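Local coordinates for protein lovastatin nonaketide synthase, polyketide synthase component (PDB 7CPX) that assembles, together with its partner LovC, the nonaketide precursor dihydromonacolin L from malonyl-CoA and S-adenosyl-L-methionine in the biosynthesis of lovastatin, at residues R48-F54 with H946-P952; R1275-L1281 with R1804-L1810; H505-S510 with R916-S922. The protein carries 2 engineered substitutions. One frame throughout, in Å; residues are numbered along the deposited sequence.

Contact 1: R48-F54 with H946-P952; sequences RFDVDTF and HLRGPKP
Residues 48-54, a ketosynthase loop with a short 3-10 segment at Val51-Thr53, meet residues 946-952, where a helix ends at Leu947 and an extended linker begins. Arg948 is the first residue to leave helical angles. Gly949 follows at phi/psi 109/-174, a conformation that calls for glycine. CA atoms of Phe49 and Leu947 lie 4.5 Å apart, those of Asp50 and Arg948 5.0 Å, and those of Thr53 and Lys951 4.5 Å.

Two polar links end on main-chain carbonyls. Arg948 NH2 donates to Arg48 O at 2.9 Å while also forming a salt bridge with Glu939; the backbone amide Asp50 N reaches Leu947 O, near the helix end, in a weak bond of 2.9 Å.

Among the aromatic contacts, Phe54 (chi1 m) turns its edge to the His946 face (chi1 t) in an offset edge-to-face pair, with centroids 5.2 Å apart and planes at 83°.

Apolar packing brings Phe49 CB to 3.6 Å from Leu947 CB. Close carbon-to-carbonyl contacts add to it: Thr53 CG2 is tucked against the bending linker, 3.0 Å from Gly949 O and 3.1 Å from Pro950 O, and Pro952 CD lies 3.5 Å from Asp52 O.

The contact seats the linker leading into the dehydratase on the ketosynthase: Pro214 of helix 214-222 touches Phe49, Phe54, His946 and Leu947, strand 958-959 adjoins Phe54, Pro950 and Pro952, and Leu144 of the second subunit packs on Phe54 and His946.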
loop_
_atom_site.group_PDB
_atom_site.type_symbol
_atom_site.label_atom_id
_atom_site.label_comp_id
_atom_site.label_asym_id
_atom_site.label_seq_id
_atom_site.Cartn_x
_atom_site.Cartn_y
_atom_site.Cartn_z
ATOM N N ARG A 48 24.208 3.682 4.612
ATOM C CA ARG A 48 23.589 3.887 5.916
ATOM C C ARG A 48 22.106 4.204 5.757
ATOM O O ARG A 48 21.245 3.451 6.224
ATOM C CB ARG A 48 24.305 5.021 6.659
ATOM C CG ARG A 48 25.810 5.056 6.441
ATOM C CD ARG A 48 26.462 3.767 6.893
ATOM N NE ARG A 48 26.258 3.560 8.320
ATOM C CZ ARG A 48 27.024 4.085 9.264
ATOM N NH1 ARG A 48 28.081 4.824 8.969
ATOM N NH2 ARG A 48 26.719 3.870 10.539
ATOM N N PHE A 49 21.800 5.315 5.091
ATOM C CA PHE A 49 20.450 5.618 4.642
ATOM C C PHE A 49 20.510 6.813 3.703
ATOM O O PHE A 49 21.207 7.794 3.982
ATOM C CB PHE A 49 19.509 5.887 5.821
ATOM C CG PHE A 49 19.694 7.230 6.465
ATOM C CD1 PHE A 49 19.032 8.343 5.980
ATOM C CD2 PHE A 49 20.511 7.375 7.568
ATOM C CE1 PHE A 49 19.195 9.576 6.571
ATOM C CE2 PHE A 49 20.676 8.606 8.166
ATOM C CZ PHE A 49 20.018 9.710 7.668
ATOM N N ASP A 50 19.793 6.741 2.586
ATOM C CA ASP A 50 19.853 7.806 1.596
ATOM C C ASP A 50 19.169 9.051 2.140
ATOM O O ASP A 50 17.951 9.206 2.015
ATOM C CB ASP A 50 19.206 7.363 0.285
ATOM C CG ASP A 50 19.452 8.340 -0.845
ATOM O OD1 ASP A 50 20.147 9.352 -0.615
ATOM O OD2 ASP A 50 18.952 8.097 -1.963
ATOM N N VAL A 51 19.951 9.943 2.752
ATOM C CA VAL A 51 19.373 11.138 3.354
ATOM C C VAL A 51 18.697 11.995 2.296
ATOM O O VAL A 51 17.759 12.745 2.598
ATOM C CB VAL A 51 20.454 11.927 4.113
ATOM C CG1 VAL A 51 21.500 12.466 3.150
ATOM C CG2 VAL A 51 19.820 13.050 4.909
ATOM N N ASP A 52 19.157 11.909 1.047
ATOM C CA ASP A 52 18.479 12.621 -0.030
ATOM C C ASP A 52 17.021 12.201 -0.129
ATOM O O ASP A 52 16.171 12.996 -0.546
ATOM C CB ASP A 52 19.197 12.377 -1.356
ATOM C CG ASP A 52 20.637 12.844 -1.335
ATOM O OD1 ASP A 52 21.460 12.204 -0.646
ATOM O OD2 ASP A 52 20.949 13.849 -2.007
ATOM N N THR A 53 16.711 10.959 0.249
ATOM C CA THR A 53 15.323 10.533 0.348
ATOM C C THR A 53 14.602 11.185 1.519
ATOM O O THR A 53 13.374 11.081 1.605
ATOM C CB THR A 53 15.239 9.012 0.479
ATOM O OG1 THR A 53 15.983 8.585 1.626
ATOM C CG2 THR A 53 15.797 8.343 -0.761
ATOM N N PHE A 54 15.335 11.849 2.414
ATOM C CA PHE A 54 14.750 12.549 3.546
ATOM C C PHE A 54 15.174 14.009 3.621
ATOM O O PHE A 54 14.712 14.723 4.516
ATOM C CB PHE A 54 15.129 11.852 4.862
ATOM C CG PHE A 54 14.602 10.454 4.981
ATOM C CD1 PHE A 54 15.188 9.419 4.278
ATOM C CD2 PHE A 54 13.525 10.174 5.798
ATOM C CE1 PHE A 54 14.705 8.132 4.381
ATOM C CE2 PHE A 54 13.035 8.889 5.906
ATOM C CZ PHE A 54 13.626 7.865 5.192
ATOM N N HIS A 946 12.813 1.923 2.928
ATOM C CA HIS A 946 12.565 3.128 3.711
ATOM C C HIS A 946 13.828 3.970 3.846
ATOM O O HIS A 946 13.831 5.159 3.506
ATOM C CB HIS A 946 12.026 2.736 5.088
ATOM C CG HIS A 946 12.139 3.816 6.115
ATOM N ND1 HIS A 946 11.547 5.051 5.963
ATOM C CD2 HIS A 946 12.769 3.845 7.312
ATOM C CE1 HIS A 946 11.810 5.795 7.022
ATOM N NE2 HIS A 946 12.551 5.087 7.855
ATOM N N LEU A 947 14.909 3.368 4.341
ATOM C CA LEU A 947 16.170 4.092 4.478
ATOM C C LEU A 947 16.675 4.562 3.122
ATOM O O LEU A 947 17.092 5.715 2.964
ATOM C CB LEU A 947 17.208 3.198 5.154
ATOM C CG LEU A 947 16.816 2.636 6.519
ATOM C CD1 LEU A 947 17.909 1.729 7.042
ATOM C CD2 LEU A 947 16.538 3.756 7.501
ATOM N N ARG A 948 16.645 3.678 2.133
ATOM C CA ARG A 948 16.987 3.806 0.727
ATOM C C ARG A 948 15.730 4.211 -0.040
ATOM O O ARG A 948 14.726 4.625 0.546
ATOM C CB ARG A 948 17.578 2.501 0.196
ATOM C CG ARG A 948 18.463 1.746 1.183
ATOM C CD ARG A 948 19.748 2.483 1.496
ATOM N NE ARG A 948 20.148 2.285 2.885
ATOM C CZ ARG A 948 20.539 1.127 3.395
ATOM N NH1 ARG A 948 20.597 0.030 2.658
ATOM N NH2 ARG A 948 20.875 1.064 4.680
ATOM N N GLY A 949 15.774 4.104 -1.363
ATOM C CA GLY A 949 14.604 4.326 -2.174
ATOM C C GLY A 949 14.671 5.607 -2.976
ATOM O O GLY A 949 15.690 6.305 -3.004
ATOM N N PRO A 950 13.574 5.941 -3.647
ATOM C CA PRO A 950 13.555 7.128 -4.502
ATOM C C PRO A 950 13.472 8.407 -3.681
ATOM O O PRO A 950 13.215 8.400 -2.476
ATOM C CB PRO A 950 12.296 6.926 -5.346
ATOM C CG PRO A 950 11.386 6.159 -4.451
ATOM C CD PRO A 950 12.269 5.257 -3.626
ATOM N N LYS A 951 13.688 9.522 -4.370
ATOM C CA LYS A 951 13.557 10.818 -3.731
ATOM C C LYS A 951 12.111 11.015 -3.281
ATOM O O LYS A 951 11.190 10.417 -3.843
ATOM C CB LYS A 951 13.957 11.933 -4.695
ATOM C CG LYS A 951 15.352 11.798 -5.282
ATOM C CD LYS A 951 16.427 11.953 -4.222
ATOM C CE LYS A 951 17.805 12.066 -4.852
ATOM N NZ LYS A 951 18.139 10.885 -5.694
ATOM N N PRO A 952 11.879 11.847 -2.268
ATOM C CA PRO A 952 10.501 12.074 -1.826
ATOM C C PRO A 952 9.760 12.955 -2.813
ATOM O O PRO A 952 9.660 14.170 -2.624
ATOM C CB PRO A 952 10.682 12.754 -0.468
ATOM C CG PRO A 952 11.938 13.531 -0.633
ATOM C CD PRO A 952 12.827 12.709 -1.541
#

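Contact 2: R1275-L1281 with R1804-L1810; sequences RWSWGPL and RPWIPRL
An antiparallel strand pair forms the edge of a mixed sheet consistent with the Rossmann-like structural part of a split ketoreductase, as in related synthases. Strand 1275-1280, the outermost, runs at 147° to strand 1804-1810, their axes approaching to 4.4 Å. Ser1277-Arg1809 and Gly1279-Ile1807 are hydrogen-bonded pairs: Arg1809 N to Ser1277 O 2.9 Å, Ser1277 N to Arg1809 O 2.9 Å (weak), Gly1279 N to Ile1807 O 3.0 Å and Ile1807 N to Gly1279 O 2.8 Å. Leu1281 N extends the ladder to Pro1805 O at 2.9 Å. Trp1276, Trp1278, Pro1808 and Leu1810 share one face, where Trp1278 (chi1 m, chi2 99°) lays its six-membered ring flat on Pro1808, whose CB stands 3.3 Å from the ring centroid in a CH-pi contact. Pro1280 CG meets Trp1806 CZ3 at 3.5 Å, and Leu1281 (chi1 t) brings CD1 to 3.5 Å from Ile1807 CD1. Strand 1797-1801 continues the sheet beyond 1804-1810, while Trp1276 and Leu1810 pack on strand 2400-2402 and helix 2296-2299 of the ketoreductase.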
loop_
_atom_site.group_PDB
_atom_site.type_symbol
_atom_site.label_atom_id
_atom_site.label_comp_id
_atom_site.label_asym_id
_atom_site.label_seq_id
_atom_site.Cartn_x
_atom_site.Cartn_y
_atom_site.Cartn_z
ATOM N N ARG A 1275 -43.361 38.878 -13.941
ATOM C CA ARG A 1275 -44.559 39.139 -14.720
ATOM C C ARG A 1275 -45.293 40.347 -14.156
ATOM O O ARG A 1275 -45.220 40.639 -12.957
ATOM C CB ARG A 1275 -45.502 37.928 -14.733
ATOM C CG ARG A 1275 -45.924 37.446 -13.357
ATOM C CD ARG A 1275 -47.063 36.438 -13.437
ATOM N NE ARG A 1275 -46.829 35.416 -14.452
ATOM C CZ ARG A 1275 -47.420 35.369 -15.640
ATOM N NH1 ARG A 1275 -48.317 36.270 -16.008
ATOM N NH2 ARG A 1275 -47.107 34.387 -16.480
ATOM N N TRP A 1276 -46.001 41.045 -15.045
ATOM C CA TRP A 1276 -46.837 42.183 -14.670
ATOM C C TRP A 1276 -48.145 41.651 -14.097
ATOM O O TRP A 1276 -49.185 41.610 -14.758
ATOM C CB TRP A 1276 -47.101 43.086 -15.869
ATOM C CG TRP A 1276 -45.940 43.919 -16.284
ATOM C CD1 TRP A 1276 -44.660 43.812 -15.845
ATOM C CD2 TRP A 1276 -45.955 45.000 -17.223
ATOM N NE1 TRP A 1276 -43.869 44.756 -16.451
ATOM C CE2 TRP A 1276 -44.641 45.499 -17.304
ATOM C CE3 TRP A 1276 -46.950 45.594 -18.004
ATOM C CZ2 TRP A 1276 -44.295 46.563 -18.133
ATOM C CZ3 TRP A 1276 -46.606 46.650 -18.828
ATOM C CH2 TRP A 1276 -45.290 47.123 -18.886
ATOM N N SER A 1277 -48.091 41.224 -12.839
ATOM C CA SER A 1277 -49.325 40.898 -12.147
ATOM C C SER A 1277 -50.200 42.140 -12.167
ATOM O O SER A 1277 -49.859 43.155 -11.553
ATOM C CB SER A 1277 -49.049 40.440 -10.716
ATOM O OG SER A 1277 -50.246 40.060 -10.061
ATOM N N TRP A 1278 -51.304 42.087 -12.903
ATOM C CA TRP A 1278 -52.208 43.224 -13.057
ATOM C C TRP A 1278 -53.351 43.030 -12.068
ATOM O O TRP A 1278 -54.201 42.157 -12.240
ATOM C CB TRP A 1278 -52.715 43.325 -14.490
ATOM C CG TRP A 1278 -51.744 43.928 -15.457
ATOM C CD1 TRP A 1278 -50.930 43.261 -16.321
ATOM C CD2 TRP A 1278 -51.502 45.322 -15.675
ATOM N NE1 TRP A 1278 -50.189 44.150 -17.059
ATOM C CE2 TRP A 1278 -50.523 45.424 -16.683
ATOM C CE3 TRP A 1278 -52.015 46.493 -15.114
ATOM C CZ2 TRP A 1278 -50.047 46.650 -17.137
ATOM C CZ3 TRP A 1278 -51.543 47.707 -15.568
ATOM C CH2 TRP A 1278 -50.569 47.778 -16.568
ATOM N N GLY A 1279 -53.372 43.854 -11.022
ATOM C CA GLY A 1279 -54.365 43.718 -9.985
ATOM C C GLY A 1279 -55.049 45.031 -9.670
ATOM O O GLY A 1279 -54.530 46.107 -9.964
ATOM N N PRO A 1280 -56.218 44.972 -9.036
ATOM C CA PRO A 1280 -57.020 46.187 -8.860
ATOM C C PRO A 1280 -56.277 47.278 -8.106
ATOM O O PRO A 1280 -55.482 47.025 -7.198
ATOM C CB PRO A 1280 -58.234 45.701 -8.062
ATOM C CG PRO A 1280 -58.306 44.241 -8.316
ATOM C CD PRO A 1280 -56.890 43.785 -8.479
ATOM N N LEU A 1281 -56.556 48.520 -8.505
ATOM C CA LEU A 1281 -56.074 49.691 -7.786
ATOM C C LEU A 1281 -56.684 49.809 -6.397
ATOM O O LEU A 1281 -56.165 50.566 -5.572
ATOM C CB LEU A 1281 -56.385 50.958 -8.585
ATOM C CG LEU A 1281 -55.782 52.264 -8.059
ATOM C CD1 LEU A 1281 -54.526 52.622 -8.829
ATOM C CD2 LEU A 1281 -56.796 53.393 -8.123
ATOM N N ARG A 1804 -62.864 49.828 -14.370
ATOM C CA ARG A 1804 -62.251 49.838 -13.052
ATOM C C ARG A 1804 -60.770 50.163 -13.173
ATOM O O ARG A 1804 -60.155 49.885 -14.209
ATOM C CB ARG A 1804 -62.425 48.488 -12.340
ATOM C CG ARG A 1804 -63.202 48.579 -11.037
ATOM C CD ARG A 1804 -63.768 47.233 -10.620
ATOM N NE ARG A 1804 -62.733 46.290 -10.211
ATOM C CZ ARG A 1804 -62.185 46.255 -9.004
ATOM N NH1 ARG A 1804 -62.514 47.131 -8.068
ATOM N NH2 ARG A 1804 -61.288 45.315 -8.727
ATOM N N PRO A 1805 -60.172 50.751 -12.136
ATOM C CA PRO A 1805 -58.730 51.021 -12.165
ATOM C C PRO A 1805 -57.909 49.836 -11.684
ATOM O O PRO A 1805 -58.287 49.110 -10.761
ATOM C CB PRO A 1805 -58.591 52.212 -11.209
ATOM C CG PRO A 1805 -59.674 52.001 -10.215
ATOM C CD PRO A 1805 -60.814 51.338 -10.946
ATOM N N TRP A 1806 -56.760 49.646 -12.328
ATOM C CA TRP A 1806 -55.859 48.548 -12.024
ATOM C C TRP A 1806 -54.429 49.064 -12.073
ATOM O O TRP A 1806 -54.141 50.119 -12.642
ATOM C CB TRP A 1806 -56.026 47.385 -13.010
ATOM C CG TRP A 1806 -57.440 46.936 -13.212
ATOM C CD1 TRP A 1806 -58.426 47.608 -13.870
ATOM C CD2 TRP A 1806 -58.021 45.704 -12.772
ATOM N NE1 TRP A 1806 -59.588 46.878 -13.859
ATOM C CE2 TRP A 1806 -59.365 45.703 -13.191
ATOM C CE3 TRP A 1806 -57.536 44.604 -12.060
ATOM C CZ2 TRP A 1806 -60.230 44.646 -12.921
ATOM C CZ3 TRP A 1806 -58.395 43.556 -11.795
ATOM C CH2 TRP A 1806 -59.727 43.584 -12.224
ATOM N N ILE A 1807 -53.528 48.292 -11.470
ATOM C CA ILE A 1807 -52.108 48.631 -11.441
ATOM C C ILE A 1807 -51.290 47.379 -11.696
ATOM O O ILE A 1807 -51.682 46.263 -11.330
ATOM C CB ILE A 1807 -51.700 49.264 -10.089
ATOM C CG1 ILE A 1807 -51.652 50.788 -10.226
ATOM C CG2 ILE A 1807 -50.365 48.711 -9.582
ATOM C CD1 ILE A 1807 -51.194 51.525 -8.981
ATOM N N PRO A 1808 -50.137 47.541 -12.345
ATOM C CA PRO A 1808 -49.217 46.418 -12.521
ATOM C C PRO A 1808 -48.164 46.365 -11.430
ATOM O O PRO A 1808 -47.677 47.386 -10.942
ATOM C CB PRO A 1808 -48.574 46.729 -13.876
ATOM C CG PRO A 1808 -48.474 48.222 -13.867
ATOM C CD PRO A 1808 -49.645 48.740 -13.046
ATOM N N ARG A 1809 -47.807 45.142 -11.053
ATOM C CA ARG A 1809 -46.736 44.915 -10.099
ATOM C C ARG A 1809 -45.892 43.746 -10.577
ATOM O O ARG A 1809 -46.422 42.743 -11.060
ATOM C CB ARG A 1809 -47.289 44.645 -8.697
ATOM C CG ARG A 1809 -48.194 45.753 -8.189
ATOM C CD ARG A 1809 -47.786 46.223 -6.817
ATOM N NE ARG A 1809 -48.690 47.248 -6.309
ATOM C CZ ARG A 1809 -48.686 48.512 -6.710
ATOM N NH1 ARG A 1809 -47.838 48.943 -7.629
ATOM N NH2 ARG A 1809 -49.560 49.363 -6.181
ATOM N N LEU A 1810 -44.578 43.880 -10.444
ATOM C CA LEU A 1810 -43.659 42.865 -10.937
ATOM C C LEU A 1810 -43.545 41.749 -9.911
ATOM O O LEU A 1810 -43.032 41.962 -8.807
ATOM C CB LEU A 1810 -42.295 43.484 -11.221
ATOM C CG LEU A 1810 -42.354 44.814 -11.973
ATOM C CD1 LEU A 1810 -40.964 45.318 -12.285
ATOM C CD2 LEU A 1810 -43.169 44.668 -13.241
#

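Contact 3: H505-S510 with R916-S922; sequences HDLTWS and RPCMSVS
Helix residues 505-510 carry an irregular segment, 916-922, extended at Pro917-Met919 and turning at Ser920, the centre of an inverse gamma turn; CA atoms of Asp506 and Cys918 lie 4.5 Å apart, those of Ser510 and Ser920 5.2 Å. His505 CB grazes Cys918 SG at 4.4 Å. The His505 ring nitrogen NE2 binds Leu471 O. Asp506 (chi1 m) is the polar anchor: OD2 accepts Met919 N at 2.5 Å and forms a salt bridge with Arg916, through weak bonds from NE at 3.3 Å and NH2 at 3.4 Å. Leu507 CA then lies 3.7 Å from Val921 CG1. Trp509 (chi1 t, chi2 84°) sets CD2 3.4 Å from Cys918 CB and takes Cys918 SG obliquely, 4.4 Å from its five-membered ring centroid. Ser510 OG turns back to Leu507 O at a very short 2.5 Å. The helix lies in the ketosynthase C-terminal extension, consistent with the ketosynthase-acyltransferase linker of related synthases; one buried carboxylate oxygen fixes the returning post-transacylase chain through both a backbone amide and a charge.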
loop_
_atom_site.group_PDB
_atom_site.type_symbol
_atom_site.label_atom_id
_atom_site.label_comp_id
_atom_site.label_asym_id
_atom_site.label_seq_id
_atom_site.Cartn_x
_atom_site.Cartn_y
_atom_site.Cartn_z
ATOM N N HIS A 505 62.632 -5.457 23.069
ATOM C CA HIS A 505 62.333 -5.988 24.395
ATOM C C HIS A 505 60.983 -5.485 24.887
ATOM O O HIS A 505 60.135 -6.272 25.328
ATOM C CB HIS A 505 63.438 -5.599 25.377
ATOM C CG HIS A 505 64.688 -6.408 25.234
ATOM N ND1 HIS A 505 65.947 -5.853 25.317
ATOM C CD2 HIS A 505 64.873 -7.732 25.023
ATOM C CE1 HIS A 505 66.854 -6.800 25.158
ATOM N NE2 HIS A 505 66.230 -7.949 24.977
ATOM N N ASP A 506 60.766 -4.171 24.818
ATOM C CA ASP A 506 59.501 -3.605 25.270
ATOM C C ASP A 506 58.340 -4.124 24.434
ATOM O O ASP A 506 57.266 -4.420 24.966
ATOM C CB ASP A 506 59.562 -2.079 25.214
ATOM C CG ASP A 506 60.668 -1.507 26.077
ATOM O OD1 ASP A 506 61.853 -1.773 25.783
ATOM O OD2 ASP A 506 60.355 -0.787 27.049
ATOM N N LEU A 507 58.538 -4.237 23.120
ATOM C CA LEU A 507 57.476 -4.724 22.246
ATOM C C LEU A 507 57.049 -6.134 22.639
ATOM O O LEU A 507 55.855 -6.410 22.824
ATOM C CB LEU A 507 57.955 -4.684 20.794
ATOM C CG LEU A 507 56.906 -4.711 19.682
ATOM C CD1 LEU A 507 57.563 -4.429 18.344
ATOM C CD2 LEU A 507 56.185 -6.041 19.642
ATOM N N THR A 508 58.017 -7.041 22.780
ATOM C CA THR A 508 57.689 -8.420 23.125
ATOM C C THR A 508 57.100 -8.514 24.526
ATOM O O THR A 508 56.173 -9.298 24.764
ATOM C CB THR A 508 58.931 -9.300 23.004
ATOM O OG1 THR A 508 59.971 -8.787 23.846
ATOM C CG2 THR A 508 59.414 -9.335 21.564
ATOM N N TRP A 509 57.621 -7.727 25.470
ATOM C CA TRP A 509 57.077 -7.759 26.822
ATOM C C TRP A 509 55.638 -7.267 26.846
ATOM O O TRP A 509 54.808 -7.802 27.587
ATOM C CB TRP A 509 57.943 -6.921 27.758
ATOM C CG TRP A 509 57.371 -6.795 29.132
ATOM C CD1 TRP A 509 57.499 -7.683 30.157
ATOM C CD2 TRP A 509 56.575 -5.716 29.632
ATOM N NE1 TRP A 509 56.833 -7.225 31.266
ATOM C CE2 TRP A 509 56.257 -6.019 30.970
ATOM C CE3 TRP A 509 56.100 -4.524 29.080
ATOM C CZ2 TRP A 509 55.487 -5.173 31.764
ATOM C CZ3 TRP A 509 55.336 -3.685 29.870
ATOM C CH2 TRP A 509 55.037 -4.013 31.196
ATOM N N SER A 510 55.326 -6.236 26.061
ATOM C CA SER A 510 53.944 -5.780 25.966
ATOM C C SER A 510 53.061 -6.846 25.332
ATOM O O SER A 510 51.931 -7.071 25.781
ATOM C CB SER A 510 53.876 -4.481 25.166
ATOM O OG SER A 510 54.452 -4.643 23.883
ATOM N N ARG A 916 66.585 -0.414 32.119
ATOM C CA ARG A 916 65.556 -0.163 31.119
ATOM C C ARG A 916 64.416 -1.158 31.301
ATOM O O ARG A 916 64.251 -2.074 30.485
ATOM C CB ARG A 916 66.139 -0.248 29.704
ATOM C CG ARG A 916 65.112 -0.154 28.570
ATOM C CD ARG A 916 64.073 0.939 28.799
ATOM N NE ARG A 916 63.084 0.981 27.726
ATOM C CZ ARG A 916 63.184 1.729 26.635
ATOM N NH1 ARG A 916 64.224 2.520 26.428
ATOM N NH2 ARG A 916 62.212 1.682 25.728
ATOM N N PRO A 917 63.629 -1.034 32.367
ATOM C CA PRO A 917 62.452 -1.897 32.507
ATOM C C PRO A 917 61.502 -1.706 31.336
ATOM O O PRO A 917 61.324 -0.596 30.829
ATOM C CB PRO A 917 61.827 -1.443 33.832
ATOM C CG PRO A 917 62.379 -0.077 34.075
ATOM C CD PRO A 917 63.750 -0.079 33.481
ATOM N N CYS A 918 60.891 -2.806 30.906
ATOM C CA CYS A 918 60.077 -2.781 29.701
ATOM C C CYS A 918 58.886 -1.848 29.867
ATOM O O CYS A 918 58.225 -1.830 30.910
ATOM C CB CYS A 918 59.600 -4.191 29.361
ATOM S SG CYS A 918 60.947 -5.328 28.989
ATOM N N MET A 919 58.617 -1.071 28.824
ATOM C CA MET A 919 57.489 -0.154 28.800
ATOM C C MET A 919 56.315 -0.790 28.071
ATOM O O MET A 919 56.489 -1.525 27.094
ATOM C CB MET A 919 57.876 1.155 28.112
ATOM C CG MET A 919 59.112 1.825 28.691
ATOM S SD MET A 919 58.910 2.320 30.413
ATOM C CE MET A 919 57.623 3.556 30.260
ATOM N N SER A 920 55.111 -0.501 28.555
ATOM C CA SER A 920 53.890 -1.014 27.938
ATOM C C SER A 920 53.646 -0.219 26.664
ATOM O O SER A 920 52.973 0.813 26.660
ATOM C CB SER A 920 52.713 -0.915 28.899
ATOM O OG SER A 920 51.538 -1.455 28.322
ATOM N N VAL A 921 54.209 -0.710 25.563
ATOM C CA VAL A 921 54.124 -0.035 24.273
ATOM C C VAL A 921 52.845 -0.451 23.558
ATOM O O VAL A 921 52.666 -0.170 22.368
ATOM C CB VAL A 921 55.365 -0.336 23.411
ATOM C CG1 VAL A 921 55.415 -1.809 23.037
ATOM C CG2 VAL A 921 55.376 0.535 22.169
ATOM N N SER A 922 51.947 -1.130 24.278
ATOM C CA SER A 922 50.688 -1.561 23.684
ATOM C C SER A 922 49.939 -0.410 23.027
ATOM O O SER A 922 49.121 -0.646 22.130
ATOM C CB SER A 922 49.807 -2.211 24.750
ATOM O OG SER A 922 49.537 -1.308 25.808
#

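The three contacts tie together parts of the chain far apart in sequence. Contact 3 is nested within the loop closed by contact 1: the chain leaves the ketosynthase, forms the transacylase between the two segments of contact 3, then runs from 916-922 along to 946-952, where it packs on loop 48-54, and on into the dehydratase. Their centres are 50 Å apart, with nearest atoms about 25 Å apart. Contact 2 follows in series and encloses the methyltransferase; its centre is 79 Å from that of contact 1 and 126 Å from that of contact 3, which lies on the opposite side of the chain's centre. All three lie away from the annotated catalytic residues and the NADP pocket.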